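PDB 4R81: NADH dehydrogenase from Methanothermobacter marburgensis, which binds FMN and probably catalyses the oxidation of NADH or NADPH with a quinone as electron acceptor. Local coordinates for residues A[68-79]-A[103-112]. Numbering follows the deposited sequence.
Sequences LPEDVMEEHERI and WFDRVWTYGY
The imidazole of H76 lies flat over the ring of Y112, planes 15° apart and centroids 3.6 Å from each other, in a face-to-face stack. From within that stack H76 NE2 donates a hydrogen bond to V107 O at 2.8 Å, meeting a carbonyl lone pair in the carbonyl plane; stack and bond together fix the ring's rotation. T109 OG1 sits at the imidazole edge, 3.3 Å from H76 CE1. Near the start of helix 70-80, R106 grips D71 end-on: R106 NH2 reaches D71 OD1 at 3.0 Å and NH1 reaches OD2 at 2.9 Å, with the carboxylate and guanidinium planes clearly turned against each other. V72 CG2 lies over one guanidinium face, and E55 and the carbonyl of R48 hold R106 from beyond the two segments. W103 NE1 points almost straight at E75 OE1 (2.9 Å), which it meets from above the carboxylate plane; a bend at chi2 (-57°) curls E75 toward the indole, and Y7 also bonds OE1. Farther along the helix, I79 CD1 packs against W103, V107 and the edge of W108. The axes of 70-79 and 103-107 cross at -97°; their helices precede and follow strand 84-90 in the parallel sheet of this flavodoxin-like fold, and neighbouring D105 touches FMN at the subunit interface.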
loop_
_atom_site.group_PDB
_atom_site.type_symbol
_atom_site.label_atom_id
_atom_site.label_comp_id
_atom_site.label_asym_id
_atom_site.label_seq_id
_atom_site.Cartn_x
_atom_site.Cartn_y
_atom_site.Cartn_z
ATOM N N LEU A 68 -22.723 7.364 -0.988
ATOM C CA LEU A 68 -21.649 6.378 -0.960
ATOM C C LEU A 68 -22.116 5.106 -1.645
ATOM O O LEU A 68 -23.301 4.779 -1.596
ATOM C CB LEU A 68 -21.248 6.055 0.481
ATOM C CG LEU A 68 -20.503 7.165 1.219
ATOM C CD1 LEU A 68 -20.279 6.779 2.667
ATOM C CD2 LEU A 68 -19.187 7.428 0.538
ATOM N N PRO A 69 -21.185 4.384 -2.287
ATOM C CA PRO A 69 -21.493 3.096 -2.916
ATOM C C PRO A 69 -22.048 2.109 -1.890
ATOM O O PRO A 69 -21.684 2.185 -0.714
ATOM C CB PRO A 69 -20.126 2.614 -3.407
ATOM C CG PRO A 69 -19.324 3.846 -3.581
ATOM C CD PRO A 69 -19.789 4.794 -2.512
ATOM N N GLU A 70 -22.908 1.192 -2.326
ATOM C CA GLU A 70 -23.534 0.246 -1.409
ATOM C C GLU A 70 -22.532 -0.622 -0.644
ATOM O O GLU A 70 -22.743 -0.926 0.532
ATOM C CB GLU A 70 -24.560 -0.623 -2.147
ATOM C CG GLU A 70 -25.876 0.096 -2.446
ATOM C CD GLU A 70 -26.612 -0.482 -3.639
ATOM O OE1 GLU A 70 -25.934 -0.997 -4.560
ATOM O OE2 GLU A 70 -27.863 -0.410 -3.663
ATOM N N ASP A 71 -21.441 -1.012 -1.295
ATOM C CA ASP A 71 -20.478 -1.882 -0.634
ATOM C C ASP A 71 -19.747 -1.145 0.486
ATOM O O ASP A 71 -19.466 -1.720 1.540
ATOM C CB ASP A 71 -19.516 -2.544 -1.635
ATOM C CG ASP A 71 -18.752 -1.547 -2.490
ATOM O OD1 ASP A 71 -19.071 -0.333 -2.485
ATOM O OD2 ASP A 71 -17.818 -1.997 -3.192
ATOM N N VAL A 72 -19.476 0.137 0.262
ATOM C CA VAL A 72 -18.872 0.983 1.288
ATOM C C VAL A 72 -19.834 1.201 2.462
ATOM O O VAL A 72 -19.430 1.127 3.629
ATOM C CB VAL A 72 -18.400 2.336 0.703
ATOM C CG1 VAL A 72 -17.904 3.256 1.808
ATOM C CG2 VAL A 72 -17.298 2.105 -0.326
ATOM N N MET A 73 -21.108 1.438 2.152
ATOM C CA MET A 73 -22.129 1.603 3.187
ATOM C C MET A 73 -22.206 0.369 4.084
ATOM O O MET A 73 -22.328 0.483 5.306
ATOM C CB MET A 73 -23.498 1.900 2.563
ATOM C CG MET A 73 -23.530 3.174 1.747
ATOM S SD MET A 73 -25.150 3.512 1.036
ATOM C CE MET A 73 -26.064 3.955 2.513
ATOM N N GLU A 74 -22.117 -0.809 3.472
ATOM C CA GLU A 74 -22.129 -2.066 4.216
ATOM C C GLU A 74 -20.920 -2.187 5.142
ATOM O O GLU A 74 -21.042 -2.673 6.266
ATOM C CB GLU A 74 -22.195 -3.266 3.260
ATOM C CG GLU A 74 -21.842 -4.608 3.896
ATOM C CD GLU A 74 -22.919 -5.134 4.831
ATOM O OE1 GLU A 74 -24.064 -4.625 4.778
ATOM O OE2 GLU A 74 -22.622 -6.068 5.613
ATOM N N GLU A 75 -19.755 -1.742 4.677
ATOM C CA GLU A 75 -18.566 -1.766 5.527
ATOM C C GLU A 75 -18.750 -0.846 6.732
ATOM O O GLU A 75 -18.373 -1.193 7.855
ATOM C CB GLU A 75 -17.310 -1.390 4.733
ATOM C CG GLU A 75 -16.944 -2.413 3.659
ATOM C CD GLU A 75 -16.751 -3.809 4.227
ATOM O OE1 GLU A 75 -15.806 -4.007 5.033
ATOM O OE2 GLU A 75 -17.557 -4.712 3.880
ATOM N N HIS A 76 -19.346 0.319 6.502
ATOM C CA HIS A 76 -19.583 1.259 7.589
ATOM C C HIS A 76 -20.556 0.682 8.623
ATOM O O HIS A 76 -20.391 0.907 9.820
ATOM C CB HIS A 76 -20.063 2.608 7.049
ATOM C CG HIS A 76 -19.019 3.346 6.273
ATOM N ND1 HIS A 76 -19.235 4.595 5.727
ATOM C CD2 HIS A 76 -17.742 3.015 5.960
ATOM C CE1 HIS A 76 -18.141 4.994 5.104
ATOM N NE2 HIS A 76 -17.221 4.055 5.227
ATOM N N GLU A 77 -21.553 -0.070 8.163
ATOM C CA GLU A 77 -22.465 -0.749 9.084
ATOM C C GLU A 77 -21.740 -1.800 9.922
ATOM O O GLU A 77 -21.958 -1.901 11.132
ATOM C CB GLU A 77 -23.618 -1.402 8.324
ATOM C CG GLU A 77 -24.576 -0.427 7.679
ATOM C CD GLU A 77 -25.857 -1.103 7.230
ATOM O OE1 GLU A 77 -26.310 -2.036 7.930
ATOM O OE2 GLU A 77 -26.408 -0.704 6.179
ATOM N N ARG A 78 -20.885 -2.583 9.272
ATOM C CA ARG A 78 -20.096 -3.600 9.968
ATOM C C ARG A 78 -19.191 -2.986 11.034
ATOM O O ARG A 78 -19.108 -3.492 12.157
ATOM C CB ARG A 78 -19.276 -4.413 8.963
ATOM C CG ARG A 78 -20.140 -5.265 8.042
ATOM C CD ARG A 78 -19.332 -5.906 6.925
ATOM N NE ARG A 78 -20.170 -6.707 6.037
ATOM C CZ ARG A 78 -19.702 -7.576 5.149
ATOM N NH1 ARG A 78 -18.394 -7.773 5.040
ATOM N NH2 ARG A 78 -20.538 -8.261 4.383
ATOM N N ILE A 79 -18.516 -1.897 10.678
ATOM C CA ILE A 79 -17.688 -1.162 11.633
ATOM C C ILE A 79 -18.550 -0.591 12.766
ATOM O O ILE A 79 -18.151 -0.604 13.942
ATOM C CB ILE A 79 -16.900 -0.040 10.923
ATOM C CG1 ILE A 79 -15.980 -0.649 9.861
ATOM C CG2 ILE A 79 -16.110 0.795 11.925
ATOM C CD1 ILE A 79 -15.346 0.367 8.917
ATOM N N TRP A 103 -9.297 -1.131 0.308
ATOM C CA TRP A 103 -10.320 -1.002 1.331
ATOM C C TRP A 103 -10.156 0.344 2.045
ATOM O O TRP A 103 -11.130 1.071 2.217
ATOM C CB TRP A 103 -10.230 -2.165 2.318
ATOM C CG TRP A 103 -11.343 -2.238 3.320
ATOM C CD1 TRP A 103 -12.514 -2.924 3.188
ATOM C CD2 TRP A 103 -11.378 -1.630 4.625
ATOM N NE1 TRP A 103 -13.281 -2.781 4.321
ATOM C CE2 TRP A 103 -12.607 -1.994 5.220
ATOM C CE3 TRP A 103 -10.486 -0.824 5.350
ATOM C CZ2 TRP A 103 -12.974 -1.569 6.501
ATOM C CZ3 TRP A 103 -10.853 -0.400 6.624
ATOM C CH2 TRP A 103 -12.087 -0.774 7.182
ATOM N N PHE A 104 -8.933 0.704 2.428
ATOM C CA PHE A 104 -8.719 2.017 3.028
ATOM C C PHE A 104 -9.104 3.134 2.050
ATOM O O PHE A 104 -9.838 4.061 2.421
ATOM C CB PHE A 104 -7.267 2.190 3.503
ATOM C CG PHE A 104 -6.914 1.347 4.701
ATOM C CD1 PHE A 104 -7.457 1.628 5.947
ATOM C CD2 PHE A 104 -6.033 0.284 4.583
ATOM C CE1 PHE A 104 -7.140 0.847 7.051
ATOM C CE2 PHE A 104 -5.709 -0.504 5.688
ATOM C CZ PHE A 104 -6.257 -0.215 6.922
ATOM N N ASP A 105 -8.632 3.038 0.806
ATOM C CA ASP A 105 -8.890 4.078 -0.200
ATOM C C ASP A 105 -10.387 4.346 -0.348
ATOM O O ASP A 105 -10.819 5.496 -0.457
ATOM C CB ASP A 105 -8.346 3.684 -1.583
ATOM C CG ASP A 105 -6.832 3.531 -1.623
ATOM O OD1 ASP A 105 -6.137 4.007 -0.701
ATOM O OD2 ASP A 105 -6.339 2.927 -2.608
ATOM N N ARG A 106 -11.170 3.267 -0.346
ATOM C CA ARG A 106 -12.600 3.339 -0.637
ATOM C C ARG A 106 -13.502 3.487 0.587
ATOM O O ARG A 106 -14.600 4.047 0.493
ATOM C CB ARG A 106 -13.030 2.107 -1.445
ATOM C CG ARG A 106 -12.328 1.965 -2.796
ATOM C CD ARG A 106 -13.001 0.905 -3.659
ATOM N NE ARG A 106 -14.403 1.245 -3.883
ATOM C CZ ARG A 106 -15.440 0.467 -3.581
ATOM N NH1 ARG A 106 -15.251 -0.740 -3.072
ATOM N NH2 ARG A 106 -16.675 0.902 -3.809
ATOM N N VAL A 107 -13.050 2.981 1.729
ATOM C CA VAL A 107 -13.912 2.915 2.904
ATOM C C VAL A 107 -13.663 4.082 3.851
ATOM O O VAL A 107 -14.580 4.546 4.517
ATOM C CB VAL A 107 -13.808 1.530 3.606
ATOM C CG1 VAL A 107 -14.687 1.467 4.870
ATOM C CG2 VAL A 107 -14.198 0.418 2.624
ATOM N N TRP A 108 -12.436 4.593 3.876
ATOM C CA TRP A 108 -12.134 5.741 4.724
ATOM C C TRP A 108 -12.558 7.031 4.012
ATOM O O TRP A 108 -11.720 7.786 3.508
ATOM C CB TRP A 108 -10.639 5.789 5.052
ATOM C CG TRP A 108 -10.119 4.997 6.268
ATOM C CD1 TRP A 108 -8.845 5.039 6.744
ATOM C CD2 TRP A 108 -10.837 4.086 7.143
ATOM N NE1 TRP A 108 -8.711 4.222 7.840
ATOM C CE2 TRP A 108 -9.914 3.628 8.109
ATOM C CE3 TRP A 108 -12.156 3.612 7.202
ATOM C CZ2 TRP A 108 -10.265 2.730 9.124
ATOM C CZ3 TRP A 108 -12.502 2.716 8.212
ATOM C CH2 TRP A 108 -11.558 2.285 9.158
ATOM N N THR A 109 -13.861 7.288 3.980
ATOM C CA THR A 109 -14.425 8.355 3.147
ATOM C C THR A 109 -14.541 9.694 3.853
ATOM O O THR A 109 -14.613 9.761 5.081
ATOM C CB THR A 109 -15.813 7.952 2.602
ATOM O OG1 THR A 109 -16.657 7.554 3.689
ATOM C CG2 THR A 109 -15.671 6.793 1.656
ATOM N N TYR A 110 -14.555 10.769 3.067
ATOM C CA TYR A 110 -14.725 12.097 3.626
ATOM C C TYR A 110 -16.094 12.184 4.292
ATOM O O TYR A 110 -17.107 11.763 3.719
ATOM C CB TYR A 110 -14.583 13.182 2.557
ATOM C CG TYR A 110 -14.643 14.562 3.160
ATOM C CD1 TYR A 110 -15.857 15.203 3.351
ATOM C CD2 TYR A 110 -13.486 15.206 3.584
ATOM C CE1 TYR A 110 -15.924 16.444 3.931
ATOM C CE2 TYR A 110 -13.542 16.451 4.160
ATOM C CZ TYR A 110 -14.764 17.067 4.329
ATOM O OH TYR A 110 -14.833 18.309 4.906
ATOM N N GLY A 111 -16.113 12.730 5.507
ATOM C CA GLY A 111 -17.340 12.837 6.276
ATOM C C GLY A 111 -17.521 11.680 7.239
ATOM O O GLY A 111 -18.376 11.734 8.124
ATOM N N TYR A 112 -16.713 10.636 7.066
ATOM C CA TYR A 112 -16.770 9.453 7.918
ATOM C C TYR A 112 -15.459 9.248 8.677
ATOM O O TYR A 112 -15.427 9.317 9.912
ATOM C CB TYR A 112 -17.079 8.215 7.074
ATOM C CG TYR A 112 -17.109 6.919 7.859
ATOM C CD1 TYR A 112 -18.122 6.662 8.773
ATOM C CD2 TYR A 112 -16.129 5.950 7.680
ATOM C CE1 TYR A 112 -18.159 5.473 9.485
ATOM C CE2 TYR A 112 -16.153 4.765 8.385
ATOM C CZ TYR A 112 -17.170 4.531 9.289
ATOM O OH TYR A 112 -17.201 3.352 9.998
#